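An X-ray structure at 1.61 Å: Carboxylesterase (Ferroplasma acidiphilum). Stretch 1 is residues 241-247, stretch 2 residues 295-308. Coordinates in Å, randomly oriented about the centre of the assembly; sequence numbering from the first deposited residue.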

# COMPACT_ATOMS: atom_id res chain seq x y z
N PRO B 241 -20.05 21.46 -1.57
CA PRO B 241 -20.00 21.55 -3.02
C PRO B 241 -19.30 20.37 -3.72
O PRO B 241 -18.43 19.75 -3.13
CB PRO B 241 -19.11 22.79 -3.26
CG PRO B 241 -19.13 23.60 -1.93
CD PRO B 241 -19.18 22.44 -0.89
N PRO B 242 -19.72 20.07 -4.96
CA PRO B 242 -19.08 18.99 -5.75
C PRO B 242 -17.54 19.26 -5.70
O PRO B 242 -17.14 20.45 -5.72
CB PRO B 242 -19.64 19.21 -7.14
CG PRO B 242 -21.03 19.90 -6.84
CD PRO B 242 -20.80 20.77 -5.68
N ALA B 243 -16.78 18.17 -5.64
CA ALA B 243 -15.34 18.31 -5.45
C ALA B 243 -14.59 17.61 -6.61
O ALA B 243 -15.05 16.57 -7.19
CB ALA B 243 -14.88 17.66 -4.17
N ILE B 244 -13.43 18.22 -6.93
CA ILE B 244 -12.38 17.51 -7.72
C ILE B 244 -11.16 17.47 -6.79
O ILE B 244 -10.69 18.54 -6.33
CB ILE B 244 -12.04 18.24 -8.98
CG1 ILE B 244 -13.29 18.44 -9.86
CG2 ILE B 244 -10.89 17.52 -9.75
CD1 ILE B 244 -13.02 19.45 -11.10
N MET B 245 -10.60 16.26 -6.58
CA MET B 245 -9.45 16.07 -5.68
C MET B 245 -8.34 15.45 -6.50
O MET B 245 -8.55 14.47 -7.19
CB MET B 245 -9.74 15.10 -4.50
CG MET B 245 -8.50 14.75 -3.70
SD MET B 245 -8.00 16.13 -2.60
CE MET B 245 -9.26 16.03 -1.24
N VAL B 246 -7.17 16.12 -6.44
CA VAL B 246 -5.97 15.52 -7.12
C VAL B 246 -4.97 15.27 -6.03
O VAL B 246 -4.58 16.13 -5.26
CB VAL B 246 -5.38 16.60 -8.09
CG1 VAL B 246 -4.11 16.02 -8.74
CG2 VAL B 246 -6.48 16.97 -9.18
N THR B 247 -4.50 14.03 -5.96
CA THR B 247 -3.40 13.68 -5.05
C THR B 247 -2.24 13.17 -5.90
O THR B 247 -2.34 12.94 -7.11
CB THR B 247 -3.86 12.47 -4.11
OG1 THR B 247 -3.90 11.27 -4.89
CG2 THR B 247 -5.28 12.77 -3.60
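Stretch 2 295-308: NIVKMVARIIPDYL

Packing of stretch 2, a helix and the C-terminal residues that follow it, on stretch 1, a strand and the loop before it. The centre of the contact is I244, which has the largest area covered by the other stretch and points its CA-to-CB bond toward the helix. Its side chain, with chi1 m and chi2 t, meets four residues of stretch 2. CG2 of I244 lies 4.1 Å from CG1 of V300, while CD1 of I244 approaches CD1 of I303 at 3.9 Å, CG1 of I304 at 4.4 Å and CE2 of Y307 at 3.8 Å. The CD1 methyl is thus held among two isoleucines and an aromatic ring, which it meets obliquely.

Strand 243-247 is extended, and the helix that enters stretch 2 at N295 runs over it almost exactly antiparallel: the N-to-C directions differ by 178°, and the axes come within 10.5 Å. Because the two run in opposite senses, the register counts up one stretch and down the other, with CA of I244 7.7 Å from CA of V300 and CA of V246 8.4 Å from CA of I296. The strand's alternation puts I244 and V246 on the helix side, whereas A243 and M245 point away. On the helix, I296, V300 and I303 recur at spacings of four and three residues and so share one face; V297 and A301 point away from the strand.

Toward the start of stretch 2, V246 completes the apolar layer. With chi1 t, it places CG2 3.6 Å from CG2 of V300, the closest contact between the stretches, and CG1 3.8 Å from CG2 of I296. The helix is held by i to i+4 bonds such as V300 N to I296 O (3.1 Å) and R302 N to K298 O (2.9 Å). Farther along, three-residue spans join and then replace the longer ones: I304 N still reaches V300 O at 3.1 Å, but I303 N also reaches V300 O at 3.0 Å, D306 N reaches I303 O at 3.1 Å and Y307 N reaches I304 O at 3.0 Å. Residues 304-307 keep helical phi/psi, and Y307 turns its CA-to-CB bond toward the strand.

At this end P242, in the loop before the strand, sets CB at the edge of the Y307 ring, 3.8 Å from CE1; the two CA atoms are 8.2 Å apart. No direct hydrogen bond joins the stretches. Polar contact is made through water 1, which donates to A243 O at 2.8 Å and hydrogen-bonds with Y307 OH, also at 2.8 Å, linking the strand backbone to the tyrosine hydroxyl beyond the apolar layer.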

# COMPACT_ATOMS: atom_id res chain seq x y z
N ASN B 295 -0.43 17.41 -18.11
CA ASN B 295 -1.63 16.75 -18.59
C ASN B 295 -2.66 16.60 -17.42
O ASN B 295 -3.85 16.73 -17.70
CB ASN B 295 -1.29 15.40 -19.13
CG ASN B 295 -0.73 15.51 -20.51
OD1 ASN B 295 0.30 14.85 -20.82
ND2 ASN B 295 -1.34 16.30 -21.33
N ILE B 296 -2.22 16.33 -16.22
CA ILE B 296 -3.20 16.25 -15.05
C ILE B 296 -3.84 17.58 -14.84
O ILE B 296 -5.10 17.66 -14.66
CB ILE B 296 -2.49 15.67 -13.80
CG1 ILE B 296 -2.23 14.21 -14.06
CG2 ILE B 296 -3.31 15.93 -12.46
CD1 ILE B 296 -1.19 13.66 -13.03
N VAL B 297 -3.05 18.67 -14.85
CA VAL B 297 -3.65 19.98 -14.69
C VAL B 297 -4.60 20.29 -15.86
O VAL B 297 -5.68 20.83 -15.65
CB VAL B 297 -2.54 21.08 -14.60
CG1 VAL B 297 -3.23 22.51 -14.59
CG2 VAL B 297 -1.66 20.88 -13.40
N LYS B 298 -4.22 20.01 -17.13
CA LYS B 298 -5.13 20.20 -18.27
C LYS B 298 -6.46 19.42 -18.13
O LYS B 298 -7.55 19.91 -18.42
CB LYS B 298 -4.44 19.70 -19.57
CG LYS B 298 -3.48 20.65 -20.08
CD LYS B 298 -2.66 20.03 -21.32
CE LYS B 298 -3.48 19.69 -22.43
NZ LYS B 298 -2.43 19.54 -23.51
N MET B 299 -6.35 18.15 -17.61
CA MET B 299 -7.51 17.25 -17.41
C MET B 299 -8.49 18.02 -16.46
O MET B 299 -9.69 18.09 -16.75
CB MET B 299 -7.07 15.92 -16.75
CG MET B 299 -6.66 14.99 -17.77
SD MET B 299 -6.03 13.56 -16.65
CE MET B 299 -6.31 12.74 -18.09
N VAL B 300 -8.01 18.47 -15.36
CA VAL B 300 -8.85 19.14 -14.36
C VAL B 300 -9.41 20.43 -14.93
O VAL B 300 -10.61 20.69 -14.87
CB VAL B 300 -8.05 19.37 -13.09
CG1 VAL B 300 -8.88 20.22 -12.14
CG2 VAL B 300 -7.74 17.98 -12.42
N ALA B 301 -8.50 21.25 -15.51
CA ALA B 301 -8.94 22.56 -15.95
C ALA B 301 -10.02 22.44 -17.00
O ALA B 301 -10.88 23.31 -17.02
CB ALA B 301 -7.66 23.32 -16.52
N ARG B 302 -9.94 21.43 -17.89
CA ARG B 302 -10.90 21.25 -18.92
C ARG B 302 -12.25 20.73 -18.52
O ARG B 302 -13.19 20.87 -19.32
CB ARG B 302 -10.28 20.49 -20.13
CG ARG B 302 -9.15 21.25 -20.74
CD ARG B 302 -8.52 20.39 -21.90
NE ARG B 302 -7.38 21.18 -22.44
CZ ARG B 302 -6.72 20.80 -23.53
NH1 ARG B 302 -7.05 19.66 -24.13
NH2 ARG B 302 -5.75 21.55 -24.03
N ILE B 303 -12.39 20.22 -17.28
CA ILE B 303 -13.73 19.81 -16.81
C ILE B 303 -14.29 20.89 -15.87
O ILE B 303 -15.46 20.85 -15.65
CB ILE B 303 -13.80 18.40 -16.18
CG1 ILE B 303 -12.92 18.20 -14.90
CG2 ILE B 303 -13.37 17.39 -17.30
CD1 ILE B 303 -13.42 16.96 -14.09
N ILE B 304 -13.46 21.80 -15.37
CA ILE B 304 -13.99 22.89 -14.51
C ILE B 304 -15.24 23.65 -15.11
O ILE B 304 -16.22 23.84 -14.36
CB ILE B 304 -12.91 23.86 -14.13
CG1 ILE B 304 -11.99 23.26 -13.05
CG2 ILE B 304 -13.52 25.22 -13.63
CD1 ILE B 304 -10.74 24.11 -12.77
N PRO B 305 -15.21 24.00 -16.40
CA PRO B 305 -16.33 24.76 -16.92
C PRO B 305 -17.65 24.04 -16.79
O PRO B 305 -18.69 24.75 -16.64
CB PRO B 305 -15.91 25.09 -18.39
CG PRO B 305 -14.81 24.23 -18.69
CD PRO B 305 -14.14 23.82 -17.40
N ASP B 306 -17.69 22.71 -16.75
CA ASP B 306 -18.95 21.94 -16.56
C ASP B 306 -19.68 22.18 -15.24
O ASP B 306 -20.90 21.93 -15.09
CB ASP B 306 -18.71 20.43 -16.78
CG ASP B 306 -18.39 20.12 -18.26
OD1 ASP B 306 -17.70 20.92 -18.92
OD2 ASP B 306 -18.95 19.14 -18.70
N TYR B 307 -18.91 22.61 -14.24
CA TYR B 307 -19.47 22.91 -12.94
C TYR B 307 -20.03 24.35 -12.81
O TYR B 307 -20.63 24.65 -11.74
CB TYR B 307 -18.40 22.71 -11.89
CG TYR B 307 -17.96 21.30 -11.72
CD1 TYR B 307 -18.54 20.45 -10.74
CD2 TYR B 307 -16.97 20.77 -12.55
CE1 TYR B 307 -18.07 19.10 -10.56
CE2 TYR B 307 -16.56 19.43 -12.42
CZ TYR B 307 -17.11 18.60 -11.43
OH TYR B 307 -16.60 17.35 -11.34
N LEU B 308 -19.83 25.19 -13.81
CA LEU B 308 -20.06 26.63 -13.64
C LEU B 308 -21.23 27.18 -14.52
O LEU B 308 -21.99 26.33 -15.00
CB LEU B 308 -18.80 27.38 -13.96
CG LEU B 308 -17.60 27.04 -12.99
CD1 LEU B 308 -16.38 27.84 -13.36
CD2 LEU B 308 -17.99 27.24 -11.52
O HOH W 1 -17.26 16.11 -8.90